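Local structure of coat protein (4DOX) at residues L32-M46 and I95-Y109. The protein forms the capsid of a flexible filamentous plant virus, where many copies probably assemble helically around the genomic RNA. Numbering follows the deposited sequence.
Sequences LLPSQEQLKSVSTLM and IVKASGTSLRKFCRY
Val42 of helix 36-48 and Leu39, one turn earlier, pack against the corner formed by helices 89-98 and 103-108 in this all-helical coat protein. Val42 CG1, anti to its backbone N (chi1 176°), reaches Phe106 CE2 at 3.8 Å, while CG2 rests on Ser99. CG1 also touches Val96 CG2, which sits over the centre of one Phe106 face, so the valine meets both helices. Leu39 lays CD1 over one face of Tyr109, 3.6 Å from the ring centroid, a CH-pi contact displaced toward CZ. At the far end of helix 36-48, Ile95 CG2 lies against Leu45 CB and Met46 CG.

The loop ahead of helix 36-48 crosses helix 103-108. Pro34 CB and CG meet Thr101 OG1, and Pro34 CD lies 3.3 Å from Lys105 O. Arg108 NH1 donates in its guanidinium plane to a lone pair of Leu32 O (2.9 Å, N-H...O angle 155°), and Leu32 CD2 lies over one face, toward its rim; NE forms a salt bridge with Asp145, which probably restricts the group's rotation.

Farther out, Ser35 and Gln38 form a capping box at the helix start: Ser35 OG accepts from Gln38 N, and Gln38 OE1 accepts from Ser35 N at 2.7 Å. A water also donates to Gln38 OE1 and bonds to Thr101 OG1, linking the cap to the turn. Ser99 OG, touching Val42 CG2, turns back to the end of helix 89-98 and donates to Val96 O at 2.8 Å, nearly in line with the carbonyl bond.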
loop_
_atom_site.group_PDB
_atom_site.type_symbol
_atom_site.label_atom_id
_atom_site.label_comp_id
_atom_site.label_asym_id
_atom_site.label_seq_id
_atom_site.Cartn_x
_atom_site.Cartn_y
_atom_site.Cartn_z
ATOM N N LEU A 32 0.821 -10.182 -2.073
ATOM C CA LEU A 32 1.336 -9.075 -1.307
ATOM C C LEU A 32 0.534 -7.795 -1.612
ATOM O O LEU A 32 0.623 -6.842 -0.875
ATOM C CB LEU A 32 2.840 -8.877 -1.594
ATOM C CG LEU A 32 3.894 -9.864 -1.055
ATOM C CD1 LEU A 32 5.277 -9.489 -1.556
ATOM C CD2 LEU A 32 3.915 -10.010 0.491
ATOM N N LEU A 33 -0.222 -7.766 -2.702
ATOM C CA LEU A 33 -1.008 -6.598 -3.068
ATOM C C LEU A 33 -2.531 -6.922 -3.124
ATOM O O LEU A 33 -2.941 -8.061 -3.309
ATOM C CB LEU A 33 -0.508 -6.039 -4.402
ATOM C CG LEU A 33 0.941 -5.569 -4.511
ATOM C CD1 LEU A 33 1.271 -5.049 -5.933
ATOM C CD2 LEU A 33 1.248 -4.487 -3.502
ATOM N N PRO A 34 -3.380 -5.923 -2.915
ATOM C CA PRO A 34 -4.794 -6.283 -3.002
ATOM C C PRO A 34 -5.073 -6.654 -4.445
ATOM O O PRO A 34 -4.370 -6.180 -5.346
ATOM C CB PRO A 34 -5.521 -4.972 -2.680
ATOM C CG PRO A 34 -4.477 -4.091 -2.016
ATOM C CD PRO A 34 -3.163 -4.494 -2.613
ATOM N N SER A 35 -6.066 -7.496 -4.680
ATOM C CA SER A 35 -6.461 -7.787 -6.039
ATOM C C SER A 35 -7.035 -6.515 -6.727
ATOM O O SER A 35 -7.321 -5.478 -6.089
ATOM C CB SER A 35 -7.451 -8.936 -6.094
ATOM O OG SER A 35 -8.735 -8.457 -5.767
ATOM N N GLN A 36 -7.180 -6.586 -8.039
ATOM C CA GLN A 36 -7.810 -5.514 -8.791
ATOM C C GLN A 36 -9.240 -5.253 -8.299
ATOM O O GLN A 36 -9.676 -4.116 -8.216
ATOM C CB GLN A 36 -7.827 -5.887 -10.291
ATOM C CG GLN A 36 -8.115 -4.686 -11.225
ATOM C CD GLN A 36 -7.124 -3.531 -10.969
ATOM O OE1 GLN A 36 -7.533 -2.362 -10.832
ATOM N NE2 GLN A 36 -5.825 -3.863 -10.849
ATOM N N GLU A 37 -9.969 -6.327 -8.001
ATOM C CA GLU A 37 -11.371 -6.263 -7.577
ATOM C C GLU A 37 -11.488 -5.582 -6.225
ATOM O O GLU A 37 -12.338 -4.708 -6.016
ATOM C CB GLU A 37 -11.987 -7.673 -7.549
ATOM C CG GLU A 37 -12.105 -8.354 -8.989
ATOM C CD GLU A 37 -10.713 -8.826 -9.625
ATOM O OE1 GLU A 37 -9.679 -8.982 -8.880
ATOM O OE2 GLU A 37 -10.666 -9.050 -10.881
ATOM N N GLN A 38 -10.593 -5.989 -5.327
ATOM C CA GLN A 38 -10.500 -5.417 -4.000
ATOM C C GLN A 38 -10.197 -3.917 -4.073
ATOM O O GLN A 38 -10.871 -3.122 -3.408
ATOM C CB GLN A 38 -9.471 -6.179 -3.156
ATOM C CG GLN A 38 -9.942 -7.565 -2.713
ATOM C CD GLN A 38 -8.784 -8.375 -2.180
ATOM O OE1 GLN A 38 -7.677 -8.180 -2.599
ATOM N NE2 GLN A 38 -9.027 -9.244 -1.232
ATOM N N LEU A 39 -9.233 -3.523 -4.913
ATOM C CA LEU A 39 -8.979 -2.098 -5.090
ATOM C C LEU A 39 -10.261 -1.359 -5.515
ATOM O O LEU A 39 -10.602 -0.335 -4.942
ATOM C CB LEU A 39 -7.843 -1.846 -6.073
ATOM C CG LEU A 39 -6.416 -2.095 -5.594
ATOM C CD1 LEU A 39 -5.480 -1.796 -6.717
ATOM C CD2 LEU A 39 -6.056 -1.252 -4.342
ATOM N N LYS A 40 -10.965 -1.879 -6.514
ATOM C CA LYS A 40 -12.199 -1.263 -7.013
ATOM C C LYS A 40 -13.236 -1.107 -5.914
ATOM O O LYS A 40 -13.971 -0.116 -5.885
ATOM C CB LYS A 40 -12.819 -2.156 -8.098
ATOM C CG LYS A 40 -13.134 -1.516 -9.423
ATOM C CD LYS A 40 -14.160 -0.412 -9.350
ATOM C CE LYS A 40 -13.977 0.541 -10.568
ATOM N NZ LYS A 40 -14.719 1.814 -10.373
ATOM N N SER A 41 -13.340 -2.105 -5.035
ATOM C CA SER A 41 -14.322 -2.022 -3.968
ATOM C C SER A 41 -14.009 -0.827 -3.056
ATOM O O SER A 41 -14.940 -0.055 -2.696
ATOM C CB SER A 41 -14.344 -3.293 -3.139
ATOM O OG SER A 41 -14.853 -4.366 -3.876
ATOM N N VAL A 42 -12.713 -0.687 -2.688
ATOM C CA VAL A 42 -12.273 0.375 -1.814
ATOM C C VAL A 42 -12.648 1.745 -2.369
ATOM O O VAL A 42 -13.282 2.533 -1.660
ATOM C CB VAL A 42 -10.763 0.324 -1.481
ATOM C CG1 VAL A 42 -10.376 1.557 -0.626
ATOM C CG2 VAL A 42 -10.359 -1.021 -0.765
ATOM N N SER A 43 -12.303 2.026 -3.624
ATOM C CA SER A 43 -12.681 3.329 -4.202
ATOM C C SER A 43 -14.167 3.500 -4.443
ATOM O O SER A 43 -14.667 4.618 -4.372
ATOM C CB SER A 43 -11.923 3.664 -5.474
ATOM O OG SER A 43 -12.079 2.636 -6.435
ATOM N N THR A 44 -14.886 2.416 -4.714
ATOM C CA THR A 44 -16.338 2.510 -4.910
ATOM C C THR A 44 -16.969 2.936 -3.602
ATOM O O THR A 44 -17.790 3.876 -3.545
ATOM C CB THR A 44 -16.979 1.172 -5.455
ATOM O OG1 THR A 44 -16.449 0.847 -6.751
ATOM C CG2 THR A 44 -18.460 1.287 -5.565
ATOM N N LEU A 45 -16.569 2.254 -2.545
ATOM C CA LEU A 45 -17.079 2.567 -1.221
ATOM C C LEU A 45 -16.653 3.959 -0.751
ATOM O O LEU A 45 -17.390 4.631 -0.037
ATOM C CB LEU A 45 -16.655 1.480 -0.248
ATOM C CG LEU A 45 -17.763 0.435 -0.043
ATOM C CD1 LEU A 45 -17.993 -0.527 -1.205
ATOM C CD2 LEU A 45 -17.449 -0.338 1.214
ATOM N N MET A 46 -15.465 4.391 -1.178
ATOM C CA MET A 46 -14.957 5.690 -0.812
ATOM C C MET A 46 -15.801 6.769 -1.439
ATOM O O MET A 46 -16.140 7.764 -0.790
ATOM C CB MET A 46 -13.520 5.860 -1.275
ATOM C CG MET A 46 -12.521 5.390 -0.268
ATOM S SD MET A 46 -10.857 5.437 -0.933
ATOM C CE MET A 46 -10.229 7.031 -0.387
ATOM N N ILE A 95 -13.147 1.134 5.556
ATOM C CA ILE A 95 -13.540 0.996 4.177
ATOM C C ILE A 95 -12.525 0.080 3.497
ATOM O O ILE A 95 -12.909 -0.869 2.806
ATOM C CB ILE A 95 -13.614 2.358 3.489
ATOM C CG1 ILE A 95 -14.886 3.074 3.894
ATOM C CG2 ILE A 95 -13.645 2.191 1.994
ATOM C CD1 ILE A 95 -14.959 4.493 3.388
ATOM N N VAL A 96 -11.231 0.344 3.709
ATOM C CA VAL A 96 -10.212 -0.574 3.173
ATOM C C VAL A 96 -10.508 -2.039 3.577
ATOM O O VAL A 96 -10.630 -2.919 2.725
ATOM C CB VAL A 96 -8.762 -0.182 3.598
ATOM C CG1 VAL A 96 -7.739 -1.275 3.128
ATOM C CG2 VAL A 96 -8.393 1.262 3.092
ATOM N N LYS A 97 -10.646 -2.290 4.878
ATOM C CA LYS A 97 -10.953 -3.630 5.376
ATOM C C LYS A 97 -12.255 -4.237 4.841
ATOM O O LYS A 97 -12.353 -5.456 4.696
ATOM C CB LYS A 97 -10.938 -3.638 6.889
ATOM C CG LYS A 97 -9.580 -3.377 7.465
ATOM C CD LYS A 97 -9.693 -3.037 8.933
ATOM C CE LYS A 97 -8.307 -2.809 9.460
ATOM N NZ LYS A 97 -8.268 -2.633 10.927
ATOM N N ALA A 98 -13.235 -3.397 4.527
ATOM C CA ALA A 98 -14.494 -3.837 3.948
ATOM C C ALA A 98 -14.330 -4.474 2.571
ATOM O O ALA A 98 -15.182 -5.245 2.124
ATOM C CB ALA A 98 -15.453 -2.701 3.906
ATOM N N SER A 99 -13.236 -4.210 1.888
ATOM C CA SER A 99 -13.058 -4.796 0.552
ATOM C C SER A 99 -12.482 -6.188 0.661
ATOM O O SER A 99 -12.476 -6.919 -0.312
ATOM C CB SER A 99 -12.099 -3.970 -0.282
ATOM O OG SER A 99 -10.803 -4.145 0.251
ATOM N N GLY A 100 -11.951 -6.531 1.826
ATOM C CA GLY A 100 -11.479 -7.868 2.094
ATOM C C GLY A 100 -9.983 -7.964 1.957
ATOM O O GLY A 100 -9.421 -9.031 2.121
ATOM N N THR A 101 -9.322 -6.846 1.642
ATOM C CA THR A 101 -7.833 -6.779 1.741
ATOM C C THR A 101 -7.463 -6.346 3.168
ATOM O O THR A 101 -8.341 -6.097 3.973
ATOM C CB THR A 101 -7.164 -5.918 0.602
ATOM O OG1 THR A 101 -5.761 -6.137 0.595
ATOM C CG2 THR A 101 -7.387 -4.400 0.761
ATOM N N SER A 102 -6.184 -6.315 3.487
ATOM C CA SER A 102 -5.714 -5.849 4.784
ATOM C C SER A 102 -5.134 -4.445 4.583
ATOM O O SER A 102 -4.797 -4.035 3.445
ATOM C CB SER A 102 -4.585 -6.743 5.275
ATOM O OG SER A 102 -3.460 -6.589 4.390
ATOM N N LEU A 103 -4.990 -3.720 5.686
ATOM C CA LEU A 103 -4.508 -2.356 5.643
ATOM C C LEU A 103 -3.052 -2.384 5.120
ATOM O O LEU A 103 -2.589 -1.468 4.399
ATOM C CB LEU A 103 -4.623 -1.783 7.052
ATOM C CG LEU A 103 -4.136 -0.390 7.416
ATOM C CD1 LEU A 103 -4.754 0.710 6.503
ATOM C CD2 LEU A 103 -4.454 -0.151 8.866
ATOM N N ARG A 104 -2.360 -3.480 5.436
ATOM C CA ARG A 104 -0.957 -3.624 5.087
ATOM C C ARG A 104 -0.780 -3.733 3.586
ATOM O O ARG A 104 0.101 -3.084 3.025
ATOM C CB ARG A 104 -0.346 -4.824 5.803
ATOM C CG ARG A 104 0.985 -5.330 5.228
ATOM C CD ARG A 104 2.229 -4.764 5.807
ATOM N NE ARG A 104 2.131 -4.349 7.208
ATOM C CZ ARG A 104 2.547 -5.044 8.280
ATOM N NH1 ARG A 104 3.064 -6.242 8.151
ATOM N NH2 ARG A 104 2.426 -4.533 9.500
ATOM N N LYS A 105 -1.625 -4.542 2.947
ATOM C CA LYS A 105 -1.531 -4.749 1.509
ATOM C C LYS A 105 -1.896 -3.491 0.791
ATOM O O LYS A 105 -1.266 -3.178 -0.215
ATOM C CB LYS A 105 -2.401 -5.926 1.024
ATOM C CG LYS A 105 -1.719 -7.224 1.224
ATOM C CD LYS A 105 -2.683 -8.378 1.170
ATOM C CE LYS A 105 -2.008 -9.672 1.659
ATOM N NZ LYS A 105 -2.860 -10.827 1.261
ATOM N N PHE A 106 -2.912 -2.779 1.279
ATOM C CA PHE A 106 -3.324 -1.521 0.686
ATOM C C PHE A 106 -2.187 -0.477 0.741
ATOM O O PHE A 106 -1.922 0.216 -0.236
ATOM C CB PHE A 106 -4.525 -0.976 1.458
ATOM C CG PHE A 106 -5.135 0.294 0.860
ATOM C CD1 PHE A 106 -4.889 1.548 1.428
ATOM C CD2 PHE A 106 -5.962 0.232 -0.258
ATOM C CE1 PHE A 106 -5.443 2.712 0.886
ATOM C CE2 PHE A 106 -6.547 1.420 -0.804
ATOM C CZ PHE A 106 -6.282 2.654 -0.220
ATOM N N CYS A 107 -1.528 -0.339 1.895
ATOM C CA CYS A 107 -0.414 0.618 2.003
ATOM C C CYS A 107 0.720 0.211 1.067
ATOM O O CYS A 107 1.329 1.073 0.453
ATOM C CB CYS A 107 0.072 0.761 3.450
ATOM S SG CYS A 107 -1.255 1.465 4.523
ATOM N N ARG A 108 0.948 -1.101 0.925
ATOM C CA ARG A 108 2.033 -1.616 0.144
ATOM C C ARG A 108 1.844 -1.199 -1.296
ATOM O O ARG A 108 2.826 -0.929 -1.987
ATOM C CB ARG A 108 2.068 -3.124 0.239
ATOM C CG ARG A 108 3.383 -3.686 -0.197
ATOM C CD ARG A 108 3.422 -5.150 -0.044
ATOM N NE ARG A 108 3.835 -5.547 1.294
ATOM C CZ ARG A 108 3.125 -6.323 2.099
ATOM N NH1 ARG A 108 1.956 -6.788 1.690
ATOM N NH2 ARG A 108 3.584 -6.617 3.311
ATOM N N TYR A 109 0.576 -1.125 -1.726
ATOM C CA TYR A 109 0.208 -0.785 -3.101
ATOM C C TYR A 109 0.595 0.656 -3.467
ATOM O O TYR A 109 0.696 0.996 -4.684
ATOM C CB TYR A 109 -1.308 -0.995 -3.323
ATOM C CG TYR A 109 -1.783 -0.606 -4.715
ATOM C CD1 TYR A 109 -1.354 -1.321 -5.874
ATOM C CD2 TYR A 109 -2.669 0.451 -4.891
ATOM C CE1 TYR A 109 -1.803 -0.984 -7.187
ATOM C CE2 TYR A 109 -3.128 0.815 -6.201
ATOM C CZ TYR A 109 -2.682 0.089 -7.342
ATOM O OH TYR A 109 -3.118 0.465 -8.594
HETATM O O HOH W 1 -3.170 -10.679 -1.935
HETATM O O HOH W 2 -5.870 -8.604 -0.604
#